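Local coordinates for protein NAD nucleotidase (Haemophilus influenzae, PDB 3ZTV) that degrades NAD to adenosine and nicotinamide riboside as a zinc-dependent periplasmic pyrophosphatase and 5'-nucleotidase, at residues Glu29-Ile43 / Met295-Trp309. Residues are numbered along the deposited sequence; the frame is centred on the assembly and turned at random.
Sequences ETRINLNGQQTKVDI and MSSHKLQVKNSEGKW
K40 lays its aliphatic tail and ammonium over one face of the W309 indole, a cation-pi contact that joins the β-hairpin of 29-43, closed by a type I' turn from L34 to Q37 within the calcineurin-like phosphoesterase region, to the small antiparallel pair 301-303/309-311. K40 NZ sits 3.5 Å from the centroid of the W309 five-membered ring, 14° off its normal. The chain of K40 is extended beyond CG (chi2 -179°), which carries CG, CD and CE across the ring system before NZ arrives. At the six-membered end, R31 NH1 approaches W309 CZ2 at 3.6 Å, while Q38 OE1 accepts from the same NH1 in the guanidinium plane.

Beneath this cluster, K40 and Q301 form an antiparallel hydrogen-bonded pair: K40 N to Q301 O at 2.8 Å and Q301 N to K40 O at 3.1 Å. Further along, K299 bends at chi3 (-74°) to bring NZ between two carboxylates: K299 NZ meets D42 OD1 on the syn side at 2.8 Å, and E29 OE1 through its anti lone pair at 3.0 Å. The long E29–K40 pair extends the salt-bridge network. On the buried side, M295 CE packs on V41 CG2 and I43 CG2. Around this shell, K303 CB backs the opposite face of the indole, Q301 NE2 binds E311, and L300 touches L321 of helix 314-325. Water 2 accepts from D42 N and donates to S296 O and K299 O.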
loop_
_atom_site.group_PDB
_atom_site.type_symbol
_atom_site.label_atom_id
_atom_site.label_comp_id
_atom_site.label_asym_id
_atom_site.label_seq_id
_atom_site.Cartn_x
_atom_site.Cartn_y
_atom_site.Cartn_z
ATOM N N GLU A 29 2.460 24.396 33.049
ATOM C CA GLU A 29 1.735 25.653 32.993
ATOM C C GLU A 29 1.083 25.884 31.630
ATOM O O GLU A 29 1.630 25.496 30.590
ATOM C CB GLU A 29 2.692 26.794 33.323
ATOM C CG GLU A 29 2.047 28.148 33.502
ATOM C CD GLU A 29 3.056 29.188 33.946
ATOM O OE1 GLU A 29 3.334 29.269 35.160
ATOM O OE2 GLU A 29 3.587 29.902 33.072
ATOM N N THR A 30 -0.097 26.499 31.640
ATOM C CA THR A 30 -0.725 26.968 30.416
ATOM C C THR A 30 -1.457 28.281 30.713
ATOM O O THR A 30 -1.554 28.692 31.871
ATOM C CB THR A 30 -1.697 25.914 29.831
ATOM O OG1 THR A 30 -1.965 26.213 28.456
ATOM C CG2 THR A 30 -3.006 25.898 30.604
ATOM N N ARG A 31 -1.964 28.938 29.677
ATOM C CA ARG A 31 -2.699 30.180 29.872
ATOM C C ARG A 31 -4.123 30.072 29.349
ATOM O O ARG A 31 -4.355 29.537 28.259
ATOM C CB ARG A 31 -1.966 31.341 29.200
ATOM C CG ARG A 31 -0.563 31.559 29.731
ATOM C CD ARG A 31 0.038 32.829 29.172
ATOM N NE ARG A 31 1.467 32.916 29.446
ATOM C CZ ARG A 31 2.212 33.976 29.153
ATOM N NH1 ARG A 31 1.657 35.037 28.586
ATOM N NH2 ARG A 31 3.508 33.973 29.433
ATOM N N ILE A 32 -5.068 30.563 30.145
ATOM C CA ILE A 32 -6.476 30.564 29.777
ATOM C C ILE A 32 -7.050 31.965 29.937
ATOM O O ILE A 32 -6.456 32.825 30.594
ATOM C CB ILE A 32 -7.297 29.601 30.667
ATOM C CG1 ILE A 32 -7.171 29.983 32.144
ATOM C CG2 ILE A 32 -6.864 28.147 30.430
ATOM C CD1 ILE A 32 -8.000 29.122 33.074
ATOM N N ASN A 33 -8.202 32.199 29.320
ATOM C CA ASN A 33 -8.948 33.420 29.568
ATOM C C ASN A 33 -10.070 33.139 30.554
ATOM O O ASN A 33 -11.078 32.515 30.206
ATOM C CB ASN A 33 -9.494 34.008 28.271
ATOM C CG ASN A 33 -9.814 35.485 28.403
ATOM O OD1 ASN A 33 -10.901 35.857 28.839
ATOM N ND2 ASN A 33 -8.856 36.335 28.046
ATOM N N LEU A 34 -9.881 33.604 31.784
ATOM C CA LEU A 34 -10.788 33.312 32.882
ATOM C C LEU A 34 -11.374 34.614 33.408
ATOM O O LEU A 34 -10.639 35.532 33.785
ATOM C CB LEU A 34 -10.038 32.582 33.997
ATOM C CG LEU A 34 -10.804 32.118 35.238
ATOM C CD1 LEU A 34 -11.948 31.199 34.840
ATOM C CD2 LEU A 34 -9.868 31.421 36.211
ATOM N N ASN A 35 -12.699 34.697 33.426
ATOM C CA ASN A 35 -13.369 35.934 33.806
ATOM C C ASN A 35 -12.784 37.143 33.069
ATOM O O ASN A 35 -12.648 38.220 33.645
ATOM C CB ASN A 35 -13.314 36.152 35.323
ATOM C CG ASN A 35 -14.070 35.084 36.099
ATOM O OD1 ASN A 35 -13.840 34.885 37.291
ATOM N ND2 ASN A 35 -14.973 34.385 35.419
ATOM N N GLY A 36 -12.424 36.954 31.803
ATOM C CA GLY A 36 -11.994 38.050 30.949
ATOM C C GLY A 36 -10.508 38.363 30.910
ATOM O O GLY A 36 -10.061 39.151 30.071
ATOM N N GLN A 37 -9.734 37.750 31.800
ATOM C CA GLN A 37 -8.309 38.056 31.905
ATOM C C GLN A 37 -7.427 36.850 31.602
ATOM O O GLN A 37 -7.751 35.724 31.985
ATOM C CB GLN A 37 -7.983 38.571 33.309
ATOM C CG GLN A 37 -8.903 39.684 33.792
ATOM C CD GLN A 37 -8.209 40.637 34.742
ATOM O OE1 GLN A 37 -7.848 40.268 35.859
ATOM N NE2 GLN A 37 -8.013 41.873 34.298
ATOM N N GLN A 38 -6.308 37.090 30.926
ATOM C CA GLN A 38 -5.334 36.025 30.712
ATOM C C GLN A 38 -4.743 35.593 32.045
ATOM O O GLN A 38 -4.282 36.421 32.839
ATOM C CB GLN A 38 -4.228 36.447 29.747
ATOM C CG GLN A 38 -3.119 35.413 29.624
ATOM C CD GLN A 38 -2.529 35.338 28.232
ATOM O OE1 GLN A 38 -1.382 35.729 28.006
ATOM N NE2 GLN A 38 -3.309 34.818 27.288
ATOM N N THR A 39 -4.762 34.288 32.281
ATOM C CA THR A 39 -4.460 33.717 33.579
ATOM C C THR A 39 -3.548 32.512 33.404
ATOM O O THR A 39 -3.839 31.612 32.602
ATOM C CB THR A 39 -5.764 33.289 34.286
ATOM O OG1 THR A 39 -6.670 34.402 34.326
ATOM C CG2 THR A 39 -5.497 32.803 35.697
ATOM N N LYS A 40 -2.439 32.498 34.134
ATOM C CA LYS A 40 -1.557 31.339 34.160
ATOM C C LYS A 40 -2.098 30.349 35.170
ATOM O O LYS A 40 -2.415 30.718 36.305
ATOM C CB LYS A 40 -0.134 31.738 34.562
ATOM C CG LYS A 40 0.676 32.463 33.498
ATOM C CD LYS A 40 2.077 32.790 34.014
ATOM C CE LYS A 40 2.946 33.407 32.928
ATOM N NZ LYS A 40 4.310 33.721 33.442
ATOM N N VAL A 41 -2.203 29.091 34.746
ATOM C CA VAL A 41 -2.692 28.003 35.586
ATOM C C VAL A 41 -1.836 26.764 35.341
ATOM O O VAL A 41 -1.102 26.704 34.351
ATOM C CB VAL A 41 -4.172 27.666 35.273
ATOM C CG1 VAL A 41 -5.046 28.897 35.467
ATOM C CG2 VAL A 41 -4.323 27.102 33.855
ATOM N N ASP A 42 -1.912 25.797 36.252
ATOM C CA ASP A 42 -1.274 24.502 36.053
ATOM C C ASP A 42 -2.306 23.472 35.613
ATOM O O ASP A 42 -3.421 23.437 36.152
ATOM C CB ASP A 42 -0.591 24.030 37.335
ATOM C CG ASP A 42 0.609 24.883 37.699
ATOM O OD1 ASP A 42 1.337 25.302 36.776
ATOM O OD2 ASP A 42 0.803 25.155 38.901
ATOM N N ILE A 43 -1.931 22.646 34.635
ATOM C CA ILE A 43 -2.784 21.562 34.148
ATOM C C ILE A 43 -2.029 20.246 34.093
ATOM O O ILE A 43 -0.800 20.209 34.029
ATOM C CB ILE A 43 -3.351 21.844 32.736
ATOM C CG1 ILE A 43 -2.240 22.239 31.755
ATOM C CG2 ILE A 43 -4.424 22.920 32.788
ATOM C CD1 ILE A 43 -2.672 22.215 30.288
ATOM N N MET A 295 -7.095 20.368 35.846
ATOM C CA MET A 295 -6.542 21.667 36.222
ATOM C C MET A 295 -6.373 21.809 37.731
ATOM O O MET A 295 -7.197 21.320 38.506
ATOM C CB MET A 295 -7.448 22.779 35.677
ATOM C CG MET A 295 -6.879 24.194 35.782
ATOM S SD MET A 295 -7.953 25.425 35.014
ATOM C CE MET A 295 -7.808 24.922 33.301
ATOM N N SER A 296 -5.281 22.447 38.143
ATOM C CA SER A 296 -5.087 22.814 39.540
ATOM C C SER A 296 -5.853 24.084 39.901
ATOM O O SER A 296 -6.026 24.970 39.068
ATOM C CB SER A 296 -3.602 23.024 39.815
ATOM O OG SER A 296 -3.397 23.500 41.137
ATOM N N SER A 297 -6.310 24.159 41.149
ATOM C CA SER A 297 -6.944 25.373 41.652
ATOM C C SER A 297 -5.933 26.312 42.301
ATOM O O SER A 297 -6.298 27.405 42.733
ATOM C CB SER A 297 -8.015 25.025 42.685
ATOM O OG SER A 297 -7.418 24.520 43.863
ATOM N N HIS A 298 -4.672 25.895 42.374
ATOM C CA HIS A 298 -3.703 26.574 43.244
ATOM C C HIS A 298 -2.900 27.692 42.586
ATOM O O HIS A 298 -2.397 28.589 43.280
ATOM C CB HIS A 298 -2.786 25.550 43.919
ATOM C CG HIS A 298 -3.528 24.546 44.743
ATOM N ND1 HIS A 298 -4.257 24.895 45.861
ATOM C CD2 HIS A 298 -3.692 23.211 44.591
ATOM C CE1 HIS A 298 -4.819 23.815 46.372
ATOM N NE2 HIS A 298 -4.493 22.779 45.620
ATOM N N LYS A 299 -2.767 27.647 41.266
ATOM C CA LYS A 299 -2.109 28.720 40.529
ATOM C C LYS A 299 -3.138 29.465 39.707
ATOM O O LYS A 299 -3.712 28.921 38.760
ATOM C CB LYS A 299 -0.988 28.194 39.620
ATOM C CG LYS A 299 -0.300 29.290 38.788
ATOM C CD LYS A 299 0.716 28.721 37.803
ATOM C CE LYS A 299 1.979 28.257 38.504
ATOM N NZ LYS A 299 2.885 27.546 37.557
ATOM N N LEU A 300 -3.379 30.714 40.077
ATOM C CA LEU A 300 -4.282 31.569 39.326
ATOM C C LEU A 300 -3.626 32.939 39.234
ATOM O O LEU A 300 -3.914 33.836 40.037
ATOM C CB LEU A 300 -5.641 31.666 40.021
ATOM C CG LEU A 300 -6.438 30.363 40.184
ATOM C CD1 LEU A 300 -7.570 30.552 41.181
ATOM C CD2 LEU A 300 -6.971 29.837 38.849
ATOM N N GLN A 301 -2.728 33.095 38.269
ATOM C CA GLN A 301 -1.915 34.307 38.174
ATOM C C GLN A 301 -2.319 35.189 37.002
ATOM O O GLN A 301 -2.552 34.707 35.896
ATOM C CB GLN A 301 -0.433 33.949 38.073
ATOM C CG GLN A 301 0.107 33.230 39.293
ATOM C CD GLN A 301 1.541 32.789 39.120
ATOM O OE1 GLN A 301 2.185 33.110 38.120
ATOM N NE2 GLN A 301 2.048 32.042 40.091
ATOM N N VAL A 302 -2.414 36.491 37.258
ATOM C CA VAL A 302 -2.675 37.468 36.212
ATOM C C VAL A 302 -1.572 38.530 36.226
ATOM O O VAL A 302 -0.931 38.754 37.255
ATOM C CB VAL A 302 -4.059 38.128 36.381
ATOM C CG1 VAL A 302 -5.159 37.062 36.377
ATOM C CG2 VAL A 302 -4.107 38.947 37.662
ATOM N N LYS A 303 -1.335 39.160 35.083
ATOM C CA LYS A 303 -0.255 40.139 34.950
ATOM C C LYS A 303 -0.691 41.496 35.487
ATOM O O LYS A 303 -1.723 42.027 35.076
ATOM C CB LYS A 303 0.158 40.260 33.479
ATOM C CG LYS A 303 1.400 41.096 33.208
ATOM C CD LYS A 303 1.688 41.130 31.711
ATOM C CE LYS A 303 2.926 41.950 31.372
ATOM N NZ LYS A 303 4.182 41.159 31.491
ATOM N N ASN A 304 0.086 42.056 36.412
ATOM C CA ASN A 304 -0.266 43.355 36.983
ATOM C C ASN A 304 0.294 44.522 36.171
ATOM O O ASN A 304 0.904 44.318 35.120
ATOM C CB ASN A 304 0.104 43.451 38.474
ATOM C CG ASN A 304 1.603 43.445 38.725
ATOM O OD1 ASN A 304 2.398 43.788 37.852
ATOM N ND2 ASN A 304 1.990 43.064 39.935
ATOM N N SER A 305 0.082 45.744 36.652
ATOM C CA SER A 305 0.439 46.929 35.875
ATOM C C SER A 305 1.945 47.162 35.768
ATOM O O SER A 305 2.395 47.941 34.927
ATOM C CB SER A 305 -0.275 48.180 36.403
ATOM O OG SER A 305 -0.249 48.242 37.817
ATOM N N GLU A 306 2.721 46.484 36.612
ATOM C CA GLU A 306 4.177 46.538 36.507
ATOM C C GLU A 306 4.711 45.391 35.651
ATOM O O GLU A 306 5.924 45.222 35.503
ATOM C CB GLU A 306 4.835 46.522 37.890
ATOM C CG GLU A 306 4.498 47.724 38.756
ATOM C CD GLU A 306 3.145 47.595 39.417
ATOM O OE1 GLU A 306 2.780 46.459 39.796
ATOM O OE2 GLU A 306 2.443 48.620 39.552
ATOM N N GLY A 307 3.798 44.599 35.095
ATOM C CA GLY A 307 4.168 43.520 34.197
ATOM C C GLY A 307 4.520 42.214 34.885
ATOM O O GLY A 307 5.094 41.317 34.265
ATOM N N LYS A 308 4.173 42.096 36.163
ATOM C CA LYS A 308 4.487 40.890 36.924
ATOM C C LYS A 308 3.275 39.975 37.096
ATOM O O LYS A 308 2.169 40.434 37.367
ATOM C CB LYS A 308 5.069 41.256 38.291
ATOM C CG LYS A 308 6.431 41.929 38.225
ATOM C CD LYS A 308 6.983 42.201 39.614
ATOM C CE LYS A 308 6.876 40.976 40.511
ATOM N NZ LYS A 308 7.582 39.788 39.956
ATOM N N TRP A 309 3.496 38.676 36.936
ATOM C CA TRP A 309 2.444 37.693 37.151
ATOM C C TRP A 309 2.259 37.435 38.642
ATOM O O TRP A 309 3.195 37.035 39.330
ATOM C CB TRP A 309 2.770 36.407 36.386
ATOM C CG TRP A 309 2.675 36.615 34.900
ATOM C CD1 TRP A 309 3.664 37.050 34.063
ATOM C CD2 TRP A 309 1.511 36.434 34.087
ATOM N NE1 TRP A 309 3.188 37.136 32.775
ATOM C CE2 TRP A 309 1.868 36.765 32.764
ATOM C CE3 TRP A 309 0.202 36.020 34.348
ATOM C CZ2 TRP A 309 0.961 36.694 31.706
ATOM C CZ3 TRP A 309 -0.695 35.952 33.301
ATOM C CH2 TRP A 309 -0.311 36.283 31.994
HETATM O O HOH W 1 -2.976 38.881 32.759
HETATM O O HOH W 2 -3.621 26.245 38.549
HETATM O O HOH W 3 -0.667 24.388 41.031
HETATM O O HOH W 4 3.285 25.256 40.061
#